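PDB 1K32: tricorn protease, which is a serine protease that probably cleaves peptides released by the proteasome, with beta propellers that probably gate access to its catalytic chamber. Local coordinates for residues Glu301-Asp307 and Arg337-Arg343; Asp430-Phe434 and Glu539-Asn543; Ser567-Ser573 and Val592-Val598. All blocks are in the same frame, centred on the assembly; numbering follows the deposited sequence.

In the fold
All three contacts lie in one beta propeller, whose seven four-stranded sheets run from strand 300-305 to strand 643-644. Contact 1 joins the first strands of two neighbouring blades. Contact 2 ties loops of two later blades, and contact 3 lies within the next blade, 559-610. They follow one another along the chain. The centre of contact 1 is about 28 Å from that of contact 2, and the centre of contact 3 is about 25 Å from each of the other two centres; no two touch. Contact 1 also reaches toward the peptidase part of the chain, since Arg-337 bonds the backbone oxygen of Arg-973, within the S41 family sequence. The propeller probably guides substrates toward that protease.

Contact 1: Glu301-Asp307 and Arg337-Arg343; sequences EDFSPLD and RIRYVRR
The Asp-302 carboxylate lies at the edge of the Arg-342 guanidinium, and the two planes stand 64° apart. NH2 of Arg-342 gives a 2.7 Å salt-bridge hydrogen bond to the syn lone pair of Asp-302 OD2. The other oxygen, Asp-302 OD1, lies at the edge of the Tyr-340 ring and accepts the backbone N of Val-341 at 3.1 Å, nearly along its C-O axis. A chi1 of -163° swings the Asp-302 carboxylate toward strand 338-343, where it holds a side chain and a backbone N. Its OD2 also pairs with Arg-614. Asp-307 sits at the edge of the Arg-343 guanidinium, again steeply turned. Arg-343 NH1 bonds the syn lone pair of Asp-307 OD1 at 2.9 Å, while NE is shared weakly between both oxygens. Leu-306 CD2 lies 4.0 Å from CB of Arg-343. At the other end, Glu-301 OE2 and Arg-337 NH1 form a long salt bridge of 3.6 Å; Glu-666 is the stronger partner of Arg-337. The axes of strands 301-305 and 338-343 lie 8° apart in direction. They are the first strands of adjacent propeller blades. Val-341 touches strands 311-315 and 348-355, and strand 612-615 touches Phe-303, Pro-305 and Arg-342.

Contact 2: Asp430-Phe434 and Glu539-Asn543; sequences DNSRF and EYDLN
Phe-434 points its edge into the face of the Tyr-540 ring, a T-shaped pair with centroids 4.9 Å apart and planes at 85°. CZ of Phe-434 stands over the centre of the tyrosine ring, 3.6 Å above its plane. Arg-433 slides past Tyr-540 in the opposite direction. Its NH2 lies at the ring edge, 3.6 Å from Tyr-540 CD1. The guanidinium stands at 74° to the ring and turns a face to CD1. Glu-460 and Asp-458 hold the charged end of that arginine. Asn-431 approaches Tyr-540 from the opposite direction, its amide plane at a right angle to the ring, and ND2 makes a weak 3.3 Å hydrogen bond to Tyr-540 OH, which also bonds Ser-483 O. With its CG between backbone N and carbonyl carbon (chi1 62°), Asn-431 OD1 closes an Asx turn on Arg-433 N, 2.9 Å away. Replacing Tyr-540 by a leucine would probably strip the Phe-434 edge of its ring face and leave Ser-483 O without this hydroxyl. Leu-542 CD1 touches Phe-434 CD2 at 3.8 Å. Both side chains rest on Val-456 of strand 451-458, and Leu-542 also on Phe-465 of strand 463-466. This pins the loop before strand 550-551 to the preceding blade.

Contact 3: Ser567-Ser573 and Val592-Val598; sequences SSILIYS and VLLKYDV
The two middle strands of a propeller blade pair here, 568-573 with 592-597, antiparallel and twisted to 153°. Three hydrogen-bonded pairs alternate with three non-hydrogen-bonded ones. In the pair Ile-571 and Leu-594, the Leu-594 N gives a 2.7 Å bond to Ile-571 O, and Ile-571 N returns one to Leu-594 O. Ile-569 with Tyr-596 and Ser-573 with Val-592 are bonded both ways too. Beyond the last bridge, Val-598 N bonds Ser-567 O only weakly, at 3.4 Å, and the buried Ser-568 N has no partner. On the face of Ser-568, Leu-570 and Tyr-572, Leu-570 leans diagonally. Its CD1 lies 3.4 Å from Leu-594 O. Leu-593, turned with chi1 -174°, brings its CG to within 3.7 Å of Leu-570 CD1. On the other face, Ser-573 CB presses on Leu-594 CD1 at 3.5 Å, tighter than usual. Beyond the strand end the Val-598 side chain crosses that of Ile-569 at about a right angle, CG1 to CG1 4.1 Å. Strands 559-564 and 603-610 complete the sheet on its two sides. Tyr-572 and Leu-593 pack on Leu-613 of strand 612-615, the first strand of the next blade. Such up-and-down four-stranded sheets, packed face to face round a central axis, are the blades of a beta propeller.

Contact 1: Glu301-Asp307 and Arg337-Arg343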
loop_
_atom_site.group_PDB
_atom_site.type_symbol
_atom_site.label_atom_id
_atom_site.label_comp_id
_atom_site.label_asym_id
_atom_site.label_seq_id
_atom_site.Cartn_x
_atom_site.Cartn_y
_atom_site.Cartn_z
ATOM N N GLU A 301 -39.368 -4.103 9.276
ATOM C CA GLU A 301 -39.368 -3.201 10.418
ATOM C C GLU A 301 -38.353 -3.815 11.387
ATOM O O GLU A 301 -37.796 -4.882 11.139
ATOM C CB GLU A 301 -40.747 -3.186 11.105
ATOM C CG GLU A 301 -41.935 -2.960 10.182
ATOM C CD GLU A 301 -43.285 -3.181 10.857
ATOM O OE1 GLU A 301 -43.655 -4.351 11.117
ATOM O OE2 GLU A 301 -43.987 -2.178 11.127
ATOM N N ASP A 302 -38.093 -3.112 12.472
ATOM C CA ASP A 302 -37.229 -3.609 13.533
ATOM C C ASP A 302 -36.269 -4.752 13.150
ATOM O O ASP A 302 -36.683 -5.908 13.098
ATOM C CB ASP A 302 -38.152 -4.079 14.662
ATOM C CG ASP A 302 -37.440 -4.244 15.979
ATOM O OD1 ASP A 302 -38.035 -4.849 16.899
ATOM O OD2 ASP A 302 -36.295 -3.761 16.096
ATOM N N PHE A 303 -35.004 -4.437 12.866
ATOM C CA PHE A 303 -34.010 -5.469 12.563
ATOM C C PHE A 303 -33.051 -5.440 13.752
ATOM O O PHE A 303 -32.683 -4.373 14.217
ATOM C CB PHE A 303 -33.282 -5.173 11.247
ATOM C CG PHE A 303 -32.496 -3.899 11.250
ATOM C CD1 PHE A 303 -31.178 -3.879 11.691
ATOM C CD2 PHE A 303 -33.076 -2.712 10.808
ATOM C CE1 PHE A 303 -30.448 -2.694 11.689
ATOM C CE2 PHE A 303 -32.356 -1.523 10.802
ATOM C CZ PHE A 303 -31.040 -1.513 11.243
ATOM N N SER A 304 -32.655 -6.600 14.262
ATOM C CA SER A 304 -31.786 -6.616 15.438
ATOM C C SER A 304 -30.791 -7.785 15.487
ATOM O O SER A 304 -31.076 -8.877 15.012
ATOM C CB SER A 304 -32.678 -6.641 16.687
ATOM O OG SER A 304 -32.018 -6.119 17.823
ATOM N N PRO A 305 -29.605 -7.565 16.069
ATOM C CA PRO A 305 -28.607 -8.639 16.154
ATOM C C PRO A 305 -28.842 -9.583 17.326
ATOM O O PRO A 305 -29.251 -9.158 18.405
ATOM C CB PRO A 305 -27.300 -7.880 16.298
ATOM C CG PRO A 305 -27.712 -6.701 17.123
ATOM C CD PRO A 305 -29.011 -6.275 16.467
ATOM N N LEU A 306 -28.589 -10.865 17.093
ATOM C CA LEU A 306 -28.738 -11.897 18.114
ATOM C C LEU A 306 -27.379 -12.567 18.274
ATOM O O LEU A 306 -26.460 -12.308 17.495
ATOM C CB LEU A 306 -29.767 -12.948 17.680
ATOM C CG LEU A 306 -31.187 -12.477 17.348
ATOM C CD1 LEU A 306 -32.020 -13.668 16.886
ATOM C CD2 LEU A 306 -31.820 -11.810 18.566
ATOM N N ASP A 307 -27.257 -13.431 19.277
ATOM C CA ASP A 307 -26.008 -14.138 19.523
ATOM C C ASP A 307 -25.751 -15.136 18.394
ATOM O O ASP A 307 -26.645 -15.449 17.606
ATOM C CB ASP A 307 -26.076 -14.889 20.859
ATOM C CG ASP A 307 -26.254 -13.960 22.053
ATOM O OD1 ASP A 307 -26.326 -14.468 23.192
ATOM O OD2 ASP A 307 -26.320 -12.729 21.865
ATOM N N ARG A 337 -49.293 -9.597 14.396
ATOM C CA ARG A 337 -48.752 -8.393 14.992
ATOM C C ARG A 337 -47.754 -8.482 16.121
ATOM O O ARG A 337 -48.007 -8.100 17.263
ATOM C CB ARG A 337 -49.850 -7.377 15.302
ATOM C CG ARG A 337 -49.791 -6.189 14.312
ATOM C CD ARG A 337 -48.723 -5.192 14.734
ATOM N NE ARG A 337 -47.928 -4.586 13.664
ATOM C CZ ARG A 337 -48.227 -3.455 13.026
ATOM N NH1 ARG A 337 -47.409 -2.997 12.081
ATOM N NH2 ARG A 337 -49.341 -2.784 13.315
ATOM N N ILE A 338 -46.591 -9.003 15.756
ATOM C CA ILE A 338 -45.468 -9.048 16.656
ATOM C C ILE A 338 -44.956 -7.641 16.334
ATOM O O ILE A 338 -44.713 -7.318 15.169
ATOM C CB ILE A 338 -44.450 -10.130 16.225
ATOM C CG1 ILE A 338 -45.003 -11.521 16.565
ATOM C CG2 ILE A 338 -43.112 -9.900 16.897
ATOM C CD1 ILE A 338 -44.031 -12.667 16.284
ATOM N N ARG A 339 -44.842 -6.787 17.344
ATOM C CA ARG A 339 -44.397 -5.419 17.119
ATOM C C ARG A 339 -42.892 -5.217 17.264
ATOM O O ARG A 339 -42.292 -4.459 16.503
ATOM C CB ARG A 339 -45.126 -4.458 18.069
ATOM C CG ARG A 339 -46.635 -4.368 17.861
ATOM C CD ARG A 339 -47.245 -3.283 18.747
ATOM N NE ARG A 339 -48.706 -3.283 18.712
ATOM C CZ ARG A 339 -49.441 -2.983 17.644
ATOM N NH1 ARG A 339 -50.769 -3.019 17.728
ATOM N NH2 ARG A 339 -48.860 -2.643 16.497
ATOM N N TYR A 340 -42.290 -5.865 18.258
ATOM C CA TYR A 340 -40.850 -5.745 18.484
ATOM C C TYR A 340 -40.277 -7.091 18.904
ATOM O O TYR A 340 -40.994 -7.958 19.413
ATOM C CB TYR A 340 -40.531 -4.705 19.573
ATOM C CG TYR A 340 -41.192 -3.359 19.373
ATOM C CD1 TYR A 340 -42.422 -3.077 19.964
ATOM C CD2 TYR A 340 -40.611 -2.382 18.559
ATOM C CE1 TYR A 340 -43.058 -1.862 19.752
ATOM C CE2 TYR A 340 -41.244 -1.165 18.340
ATOM C CZ TYR A 340 -42.466 -0.916 18.942
ATOM O OH TYR A 340 -43.106 0.276 18.743
ATOM N N VAL A 341 -38.977 -7.248 18.673
ATOM C CA VAL A 341 -38.244 -8.461 19.007
ATOM C C VAL A 341 -36.843 -8.033 19.453
ATOM O O VAL A 341 -36.186 -7.225 18.798
ATOM C CB VAL A 341 -38.152 -9.414 17.789
ATOM C CG1 VAL A 341 -37.384 -10.669 18.159
ATOM C CG2 VAL A 341 -39.543 -9.792 17.316
ATOM N N ARG A 342 -36.397 -8.582 20.576
ATOM C CA ARG A 342 -35.100 -8.234 21.132
ATOM C C ARG A 342 -34.404 -9.458 21.717
ATOM O O ARG A 342 -35.054 -10.377 22.213
ATOM C CB ARG A 342 -35.302 -7.188 22.231
ATOM C CG ARG A 342 -34.307 -6.048 22.227
ATOM C CD ARG A 342 -34.417 -5.208 20.960
ATOM N NE ARG A 342 -35.541 -4.271 20.971
ATOM C CZ ARG A 342 -36.013 -3.679 19.876
ATOM N NH1 ARG A 342 -37.033 -2.831 19.950
ATOM N NH2 ARG A 342 -35.469 -3.950 18.694
ATOM N N ARG A 343 -33.077 -9.464 21.650
ATOM C CA ARG A 343 -32.275 -10.548 22.202
ATOM C C ARG A 343 -32.635 -10.715 23.682
ATOM O O ARG A 343 -32.659 -9.741 24.432
ATOM C CB ARG A 343 -30.793 -10.205 22.032
ATOM C CG ARG A 343 -29.855 -10.671 23.146
ATOM C CD ARG A 343 -29.649 -12.165 23.127
ATOM N NE ARG A 343 -28.395 -12.566 23.773
ATOM C CZ ARG A 343 -28.118 -12.416 25.066
ATOM N NH1 ARG A 343 -26.949 -12.820 25.538
ATOM N NH2 ARG A 343 -28.999 -11.867 25.889
#

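Contact 2: Asp430-Phe434 and Glu539-Asn543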
loop_
_atom_site.group_PDB
_atom_site.type_symbol
_atom_site.label_atom_id
_atom_site.label_comp_id
_atom_site.label_asym_id
_atom_site.label_seq_id
_atom_site.Cartn_x
_atom_site.Cartn_y
_atom_site.Cartn_z
ATOM N N ASP A 430 -24.857 -2.826 32.190
ATOM C CA ASP A 430 -24.464 -4.216 31.972
ATOM C C ASP A 430 -24.644 -5.130 33.181
ATOM O O ASP A 430 -24.858 -6.324 33.013
ATOM C CB ASP A 430 -23.016 -4.311 31.493
ATOM C CG ASP A 430 -22.852 -3.929 30.032
ATOM O OD1 ASP A 430 -21.842 -4.345 29.431
ATOM O OD2 ASP A 430 -23.720 -3.212 29.488
ATOM N N ASN A 431 -24.547 -4.581 34.389
ATOM C CA ASN A 431 -24.729 -5.390 35.587
ATOM C C ASN A 431 -26.209 -5.420 35.994
ATOM O O ASN A 431 -26.555 -5.874 37.087
ATOM C CB ASN A 431 -23.868 -4.861 36.745
ATOM C CG ASN A 431 -24.230 -3.447 37.151
ATOM O OD1 ASN A 431 -25.300 -2.947 36.814
ATOM N ND2 ASN A 431 -23.338 -2.800 37.892
ATOM N N SER A 432 -27.069 -4.926 35.103
ATOM C CA SER A 432 -28.523 -4.909 35.314
ATOM C C SER A 432 -29.011 -4.139 36.537
ATOM O O SER A 432 -30.148 -4.318 36.977
ATOM C CB SER A 432 -29.045 -6.349 35.383
ATOM O OG SER A 432 -28.675 -7.079 34.222
ATOM N N ARG A 433 -28.175 -3.263 37.078
ATOM C CA ARG A 433 -28.564 -2.508 38.263
ATOM C C ARG A 433 -29.261 -1.157 38.038
ATOM O O ARG A 433 -30.130 -0.772 38.826
ATOM C CB ARG A 433 -27.349 -2.306 39.166
ATOM C CG ARG A 433 -27.649 -1.436 40.367
ATOM C CD ARG A 433 -26.654 -1.656 41.485
ATOM N NE ARG A 433 -26.876 -0.708 42.567
ATOM C CZ ARG A 433 -26.149 -0.659 43.677
ATOM N NH1 ARG A 433 -26.421 0.246 44.609
ATOM N NH2 ARG A 433 -25.156 -1.520 43.857
ATOM N N PHE A 434 -28.891 -0.446 36.977
ATOM C CA PHE A 434 -29.480 0.859 36.710
ATOM C C PHE A 434 -30.172 0.961 35.353
ATOM O O PHE A 434 -29.810 0.279 34.385
ATOM C CB PHE A 434 -28.411 1.966 36.770
ATOM C CG PHE A 434 -27.452 1.837 37.913
ATOM C CD1 PHE A 434 -26.216 1.230 37.737
ATOM C CD2 PHE A 434 -27.776 2.335 39.171
ATOM C CE1 PHE A 434 -25.314 1.125 38.802
ATOM C CE2 PHE A 434 -26.879 2.231 40.237
ATOM C CZ PHE A 434 -25.654 1.629 40.053
ATOM N N GLU A 539 -17.866 4.000 46.837
ATOM C CA GLU A 539 -19.050 3.194 46.533
ATOM C C GLU A 539 -19.999 3.989 45.618
ATOM O O GLU A 539 -19.888 5.209 45.516
ATOM C CB GLU A 539 -19.773 2.847 47.841
ATOM C CG GLU A 539 -21.108 2.139 47.661
ATOM C CD GLU A 539 -21.859 1.944 48.973
ATOM O OE1 GLU A 539 -22.232 2.956 49.609
ATOM O OE2 GLU A 539 -22.082 0.776 49.367
ATOM N N TYR A 540 -20.918 3.300 44.947
ATOM C CA TYR A 540 -21.888 3.987 44.095
ATOM C C TYR A 540 -22.627 4.995 44.966
ATOM O O TYR A 540 -22.898 4.735 46.136
ATOM C CB TYR A 540 -22.939 3.020 43.545
ATOM C CG TYR A 540 -22.528 2.169 42.374
ATOM C CD1 TYR A 540 -22.816 0.803 42.367
ATOM C CD2 TYR A 540 -21.915 2.725 41.240
ATOM C CE1 TYR A 540 -22.512 0.014 41.272
ATOM C CE2 TYR A 540 -21.605 1.939 40.133
ATOM C CZ TYR A 540 -21.913 0.584 40.159
ATOM O OH TYR A 540 -21.668 -0.220 39.078
ATOM N N ASP A 541 -22.959 6.140 44.386
ATOM C CA ASP A 541 -23.707 7.178 45.087
ATOM C C ASP A 541 -24.258 8.087 43.994
ATOM O O ASP A 541 -23.547 8.957 43.488
ATOM C CB ASP A 541 -22.796 7.971 46.018
ATOM C CG ASP A 541 -23.548 9.019 46.806
ATOM O OD1 ASP A 541 -24.775 9.135 46.618
ATOM O OD2 ASP A 541 -22.913 9.727 47.614
ATOM N N LEU A 542 -25.520 7.869 43.633
ATOM C CA LEU A 542 -26.162 8.631 42.575
ATOM C C LEU A 542 -26.724 9.980 42.996
ATOM O O LEU A 542 -27.283 10.696 42.178
ATOM C CB LEU A 542 -27.268 7.797 41.923
ATOM C CG LEU A 542 -26.910 6.379 41.458
ATOM C CD1 LEU A 542 -27.919 5.926 40.413
ATOM C CD2 LEU A 542 -25.534 6.343 40.865
ATOM N N ASN A 543 -26.581 10.336 44.266
ATOM C CA ASN A 543 -27.076 11.631 44.714
ATOM C C ASN A 543 -26.257 12.752 44.079
ATOM O O ASN A 543 -25.040 12.614 43.886
ATOM C CB ASN A 543 -27.000 11.724 46.231
ATOM C CG ASN A 543 -27.876 10.699 46.913
ATOM O OD1 ASN A 543 -27.388 9.807 47.611
ATOM N ND2 ASN A 543 -29.179 10.808 46.700
#

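Contact 3: Ser567-Ser573 and Val592-Val598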
loop_
_atom_site.group_PDB
_atom_site.type_symbol
_atom_site.label_atom_id
_atom_site.label_comp_id
_atom_site.label_asym_id
_atom_site.label_seq_id
_atom_site.Cartn_x
_atom_site.Cartn_y
_atom_site.Cartn_z
ATOM N N SER A 567 -11.110 1.991 24.720
ATOM C CA SER A 567 -10.234 3.119 24.462
ATOM C C SER A 567 -10.768 4.077 23.404
ATOM O O SER A 567 -10.020 4.858 22.824
ATOM C CB SER A 567 -8.835 2.620 24.080
ATOM O OG SER A 567 -8.897 1.646 23.056
ATOM N N SER A 568 -12.071 4.025 23.161
ATOM C CA SER A 568 -12.678 4.917 22.185
ATOM C C SER A 568 -14.165 5.059 22.425
ATOM O O SER A 568 -14.767 4.264 23.152
ATOM C CB SER A 568 -12.447 4.401 20.764
ATOM O OG SER A 568 -13.084 3.157 20.579
ATOM N N ILE A 569 -14.743 6.083 21.808
ATOM C CA ILE A 569 -16.160 6.354 21.914
ATOM C C ILE A 569 -16.720 6.500 20.509
ATOM O O ILE A 569 -16.215 7.298 19.720
ATOM C CB ILE A 569 -16.408 7.653 22.713
ATOM C CG1 ILE A 569 -15.861 7.481 24.135
ATOM C CG2 ILE A 569 -17.876 7.990 22.727
ATOM C CD1 ILE A 569 -15.920 8.711 24.986
ATOM N N LEU A 570 -17.742 5.711 20.183
ATOM C CA LEU A 570 -18.353 5.800 18.866
ATOM C C LEU A 570 -19.464 6.809 18.983
ATOM O O LEU A 570 -20.107 6.906 20.028
ATOM C CB LEU A 570 -18.917 4.446 18.421
ATOM C CG LEU A 570 -17.949 3.416 17.822
ATOM C CD1 LEU A 570 -17.608 3.787 16.391
ATOM C CD2 LEU A 570 -16.690 3.350 18.652
ATOM N N ILE A 571 -19.685 7.570 17.919
ATOM C CA ILE A 571 -20.728 8.584 17.923
ATOM C C ILE A 571 -21.460 8.638 16.589
ATOM O O ILE A 571 -20.837 8.713 15.533
ATOM C CB ILE A 571 -20.140 9.980 18.190
ATOM C CG1 ILE A 571 -19.399 9.987 19.529
ATOM C CG2 ILE A 571 -21.257 11.017 18.153
ATOM C CD1 ILE A 571 -18.562 11.225 19.773
ATOM N N TYR A 572 -22.785 8.597 16.645
ATOM C CA TYR A 572 -23.590 8.677 15.439
ATOM C C TYR A 572 -23.798 10.166 15.200
ATOM O O TYR A 572 -24.386 10.856 16.026
ATOM C CB TYR A 572 -24.942 7.991 15.631
ATOM C CG TYR A 572 -25.693 7.777 14.335
ATOM C CD1 TYR A 572 -25.613 6.563 13.660
ATOM C CD2 TYR A 572 -26.468 8.793 13.775
ATOM C CE1 TYR A 572 -26.283 6.351 12.460
ATOM C CE2 TYR A 572 -27.151 8.595 12.569
ATOM C CZ TYR A 572 -27.051 7.363 11.915
ATOM O OH TYR A 572 -27.719 7.137 10.722
ATOM N N SER A 573 -23.308 10.651 14.064
ATOM C CA SER A 573 -23.403 12.061 13.703
ATOM C C SER A 573 -24.283 12.268 12.470
ATOM O O SER A 573 -24.285 11.439 11.565
ATOM C CB SER A 573 -21.996 12.605 13.412
ATOM O OG SER A 573 -22.032 13.923 12.893
ATOM N N VAL A 592 -23.509 9.484 9.901
ATOM C CA VAL A 592 -22.202 8.854 9.843
ATOM C C VAL A 592 -21.804 8.374 11.234
ATOM O O VAL A 592 -22.218 8.951 12.243
ATOM C CB VAL A 592 -21.130 9.842 9.313
ATOM C CG1 VAL A 592 -21.139 11.122 10.132
ATOM C CG2 VAL A 592 -19.757 9.197 9.370
ATOM N N LEU A 593 -21.028 7.299 11.278
ATOM C CA LEU A 593 -20.548 6.741 12.531
ATOM C C LEU A 593 -19.128 7.236 12.705
ATOM O O LEU A 593 -18.265 7.000 11.856
ATOM C CB LEU A 593 -20.568 5.213 12.487
ATOM C CG LEU A 593 -20.214 4.506 13.798
ATOM C CD1 LEU A 593 -21.257 4.842 14.867
ATOM C CD2 LEU A 593 -20.152 3.011 13.555
ATOM N N LEU A 594 -18.882 7.932 13.806
ATOM C CA LEU A 594 -17.565 8.486 14.061
ATOM C C LEU A 594 -16.897 7.767 15.212
ATOM O O LEU A 594 -17.563 7.208 16.082
ATOM C CB LEU A 594 -17.682 9.984 14.378
ATOM C CG LEU A 594 -18.295 10.841 13.270
ATOM C CD1 LEU A 594 -18.565 12.238 13.800
ATOM C CD2 LEU A 594 -17.365 10.883 12.064
ATOM N N LYS A 595 -15.575 7.785 15.207
ATOM C CA LYS A 595 -14.797 7.149 16.256
ATOM C C LYS A 595 -13.906 8.199 16.901
ATOM O O LYS A 595 -13.091 8.832 16.233
ATOM C CB LYS A 595 -13.939 6.031 15.665
ATOM C CG LYS A 595 -13.056 5.300 16.650
ATOM C CD LYS A 595 -12.247 4.245 15.902
ATOM C CE LYS A 595 -11.309 3.475 16.815
ATOM N NZ LYS A 595 -10.457 2.520 16.033
ATOM N N TYR A 596 -14.081 8.384 18.200
ATOM C CA TYR A 596 -13.291 9.337 18.960
ATOM C C TYR A 596 -12.284 8.569 19.797
ATOM O O TYR A 596 -12.656 7.789 20.674
ATOM C CB TYR A 596 -14.204 10.168 19.868
ATOM C CG TYR A 596 -13.488 11.008 20.906
ATOM C CD1 TYR A 596 -13.160 10.481 22.154
ATOM C CD2 TYR A 596 -13.172 12.341 20.655
ATOM C CE1 TYR A 596 -12.538 11.266 23.132
ATOM C CE2 TYR A 596 -12.553 13.134 21.621
ATOM C CZ TYR A 596 -12.240 12.589 22.855
ATOM O OH TYR A 596 -11.637 13.366 23.811
ATOM N N ASP A 597 -11.006 8.776 19.509
ATOM C CA ASP A 597 -9.954 8.098 20.251
ATOM C C ASP A 597 -9.709 8.890 21.531
ATOM O O ASP A 597 -9.253 10.028 21.487
ATOM C CB ASP A 597 -8.684 8.017 19.397
ATOM C CG ASP A 597 -7.563 7.266 20.086
ATOM O OD1 ASP A 597 -6.849 7.879 20.904
ATOM O OD2 ASP A 597 -7.399 6.059 19.815
ATOM N N VAL A 598 -10.027 8.294 22.674
ATOM C CA VAL A 598 -9.859 8.982 23.948
ATOM C C VAL A 598 -8.408 9.375 24.185
ATOM O O VAL A 598 -8.125 10.478 24.649
ATOM C CB VAL A 598 -10.349 8.115 25.132
ATOM C CG1 VAL A 598 -11.811 7.754 24.937
ATOM C CG2 VAL A 598 -9.510 6.857 25.244
#